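Local structure of epsin-1 (Saccharomyces cerevisiae, 5LOZ) at residues Q7-N12 with L26-E31. The protein binds membranes enriched in phosphatidylinositol 3,5- and 4,5-bisphosphate and is required for endocytosis and actin localization; this chain is its ENTH domain. Residues are numbered along the deposited sequence; the frame is centred on the assembly and turned at random. Where two conformers were deposited one is given.
Sequences QVLVRN and LIELAE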
loop_
_atom_site.group_PDB
_atom_site.type_symbol
_atom_site.label_atom_id
_atom_site.label_comp_id
_atom_site.label_asym_id
_atom_site.label_seq_id
_atom_site.Cartn_x
_atom_site.Cartn_y
_atom_site.Cartn_z
ATOM N N GLN A 7 -9.965 -2.547 -10.603
ATOM C CA GLN A 7 -9.036 -1.547 -11.058
ATOM C C GLN A 7 -9.558 -0.153 -10.712
ATOM O O GLN A 7 -8.788 0.700 -10.316
ATOM C CB GLN A 7 -8.752 -1.683 -12.529
ATOM C CG GLN A 7 -7.893 -2.924 -12.880
ATOM C CD GLN A 7 -7.731 -3.160 -14.371
ATOM O OE1 GLN A 7 -8.703 -3.154 -15.148
ATOM N NE2 GLN A 7 -6.511 -3.399 -14.782
ATOM N N VAL A 8 -10.866 0.061 -10.820
ATOM C CA VAL A 8 -11.444 1.344 -10.455
ATOM C C VAL A 8 -11.325 1.509 -8.944
ATOM O O VAL A 8 -10.949 2.581 -8.472
ATOM C CB VAL A 8 -12.941 1.467 -10.915
ATOM C CG1 VAL A 8 -13.577 2.738 -10.358
ATOM C CG2 VAL A 8 -13.025 1.470 -12.454
ATOM N N LEU A 9 -11.637 0.438 -8.209
ATOM C CA LEU A 9 -11.494 0.441 -6.713
ATOM C C LEU A 9 -10.077 0.901 -6.282
ATOM O O LEU A 9 -9.909 1.848 -5.497
ATOM C CB LEU A 9 -11.741 -0.957 -6.163
ATOM C CG LEU A 9 -12.156 -1.223 -4.706
ATOM C CD1 LEU A 9 -11.656 -2.594 -4.239
ATOM C CD2 LEU A 9 -11.783 -0.197 -3.804
ATOM N N VAL A 10 -9.064 0.234 -6.803
ATOM C CA VAL A 10 -7.687 0.490 -6.344
ATOM C C VAL A 10 -7.224 1.869 -6.807
ATOM O O VAL A 10 -6.596 2.583 -6.030
ATOM C CB VAL A 10 -6.682 -0.620 -6.728
ATOM C CG1 VAL A 10 -6.517 -0.763 -8.249
ATOM C CG2 VAL A 10 -5.371 -0.362 -6.075
ATOM N N ARG A 11 -7.600 2.276 -8.004
ATOM C CA ARG A 11 -7.251 3.633 -8.499
ATOM C C ARG A 11 -7.887 4.726 -7.646
ATOM O O ARG A 11 -7.210 5.688 -7.282
ATOM C CB ARG A 11 -7.661 3.824 -9.951
ATOM C CG ARG A 11 -6.835 3.032 -10.987
ATOM C CD ARG A 11 -7.037 3.601 -12.406
ATOM N NE ARG A 11 -6.509 4.949 -12.443
ATOM C CZ ARG A 11 -6.891 5.899 -13.287
ATOM N NH1 ARG A 11 -7.817 5.645 -14.201
ATOM N NH2 ARG A 11 -6.349 7.118 -13.209
ATOM N N ASN A 12 -9.170 4.563 -7.317
ATOM C CA ASN A 12 -9.901 5.534 -6.531
ATOM C C ASN A 12 -9.364 5.627 -5.128
ATOM O O ASN A 12 -9.259 6.706 -4.568
ATOM C CB ASN A 12 -11.384 5.202 -6.455
ATOM C CG ASN A 12 -12.121 5.405 -7.780
ATOM O OD1 ASN A 12 -11.623 6.040 -8.703
ATOM N ND2 ASN A 12 -13.325 4.832 -7.877
ATOM N N LEU A 26 -10.179 0.084 1.999
ATOM C CA LEU A 26 -9.231 -0.844 2.534
ATOM C C LEU A 26 -9.844 -2.237 2.759
ATOM O O LEU A 26 -9.250 -3.242 2.440
ATOM C CB LEU A 26 -8.603 -0.280 3.804
ATOM C CG LEU A 26 -7.735 0.997 3.603
ATOM C CD1 LEU A 26 -7.548 1.720 4.903
ATOM C CD2 LEU A 26 -6.380 0.667 3.016
ATOM N N ILE A 27 -11.024 -2.274 3.353
ATOM C CA ILE A 27 -11.701 -3.528 3.645
ATOM C C ILE A 27 -11.996 -4.270 2.358
ATOM O O ILE A 27 -11.727 -5.482 2.244
ATOM C CB ILE A 27 -13.001 -3.280 4.456
ATOM C CG1 ILE A 27 -12.665 -2.877 5.890
ATOM C CG2 ILE A 27 -13.944 -4.525 4.432
ATOM C CD1 ILE A 27 -13.788 -2.227 6.555
ATOM N N GLU A 28 -12.508 -3.545 1.359
ATOM C CA GLU A 28 -12.803 -4.172 0.088
ATOM C C GLU A 28 -11.533 -4.659 -0.626
ATOM O O GLU A 28 -11.547 -5.699 -1.236
ATOM C CB GLU A 28 -13.613 -3.210 -0.799
ATOM C CG GLU A 28 -14.373 -3.931 -1.885
ATOM C CD GLU A 28 -15.377 -3.054 -2.637
ATOM O OE1 GLU A 28 -15.828 -3.508 -3.727
ATOM O OE2 GLU A 28 -15.701 -1.938 -2.148
ATOM N N LEU A 29 -10.430 -3.896 -0.563
ATOM C CA LEU A 29 -9.167 -4.315 -1.205
ATOM C C LEU A 29 -8.576 -5.564 -0.527
ATOM O O LEU A 29 -8.071 -6.467 -1.194
ATOM C CB LEU A 29 -8.151 -3.154 -1.204
ATOM C CG LEU A 29 -8.447 -2.021 -2.196
ATOM C CD1 LEU A 29 -7.563 -0.819 -1.953
ATOM C CD2 LEU A 29 -8.283 -2.498 -3.672
ATOM N N ALA A 30 -8.714 -5.653 0.800
ATOM C CA ALA A 30 -8.234 -6.815 1.524
ATOM C C ALA A 30 -9.058 -8.051 1.195
ATOM O O ALA A 30 -8.495 -9.133 0.985
ATOM C CB ALA A 30 -8.141 -6.548 3.022
ATOM N N GLU A 31 -10.373 -7.891 1.044
ATOM C CA GLU A 31 -11.247 -9.005 0.667
ATOM C C GLU A 31 -10.936 -9.460 -0.744
ATOM O O GLU A 31 -10.767 -10.654 -1.021
ATOM C CB GLU A 31 -12.729 -8.608 0.807
ATOM C CG GLU A 31 -13.223 -8.545 2.250
ATOM C CD GLU A 31 -13.159 -9.920 2.980
ATOM O OE1 GLU A 31 -13.187 -10.969 2.298
ATOM O OE2 GLU A 31 -13.114 -9.937 4.234
#
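Leu-9 meets Leu-29 and Glu-28 where the first two helices of this chain, 5-13 and 23-32, lie side by side in the ENTH alpha-alpha superhelix. The short axes come within 10.4 Å, their directions 136° apart, so the pair is antiparallel but strongly splayed. No hydrogen bond joins the segments; the junction is made of carbon contacts. CB of Leu-9 points at the second helix, and CG, trans to the backbone N (chi1 -158°), carries both methyls forward. CD1 lands on two successive residues of the second helix, pressing against CD2 of Leu-29 and meeting CG of Glu-28 at 3.8 Å. The companion methyl, Leu-9 CD2, lies 4.1 Å from CG of Leu-29, so both methyls of the fork bear on the branch point of Leu-29 while the two side chains run past each other in opposite senses. The extended chain of Glu-28 gives Leu-9 its aliphatic carbons at the exposed margin of the contact, and its OE1 has a long, weak ion pair with Lys-32. On the buried side, CB of Val-10 approaches CD2 of Leu-29 at 3.9 Å. Helix 36-50 backs this side, with Met-45 against Val-10 and Ile-42 against Leu-29, which also touches Val-66 of helix 57-73. An alanine in place of Leu-9 would end at CB, without CG and its two methyls, and is likely to open a gap beside Leu-29 and leave the Glu-28 methylenes without that apolar neighbour. The tightest point is Leu-9 CD1 against Leu-29 CD2, 3.4 Å, closer than carbons usually pack.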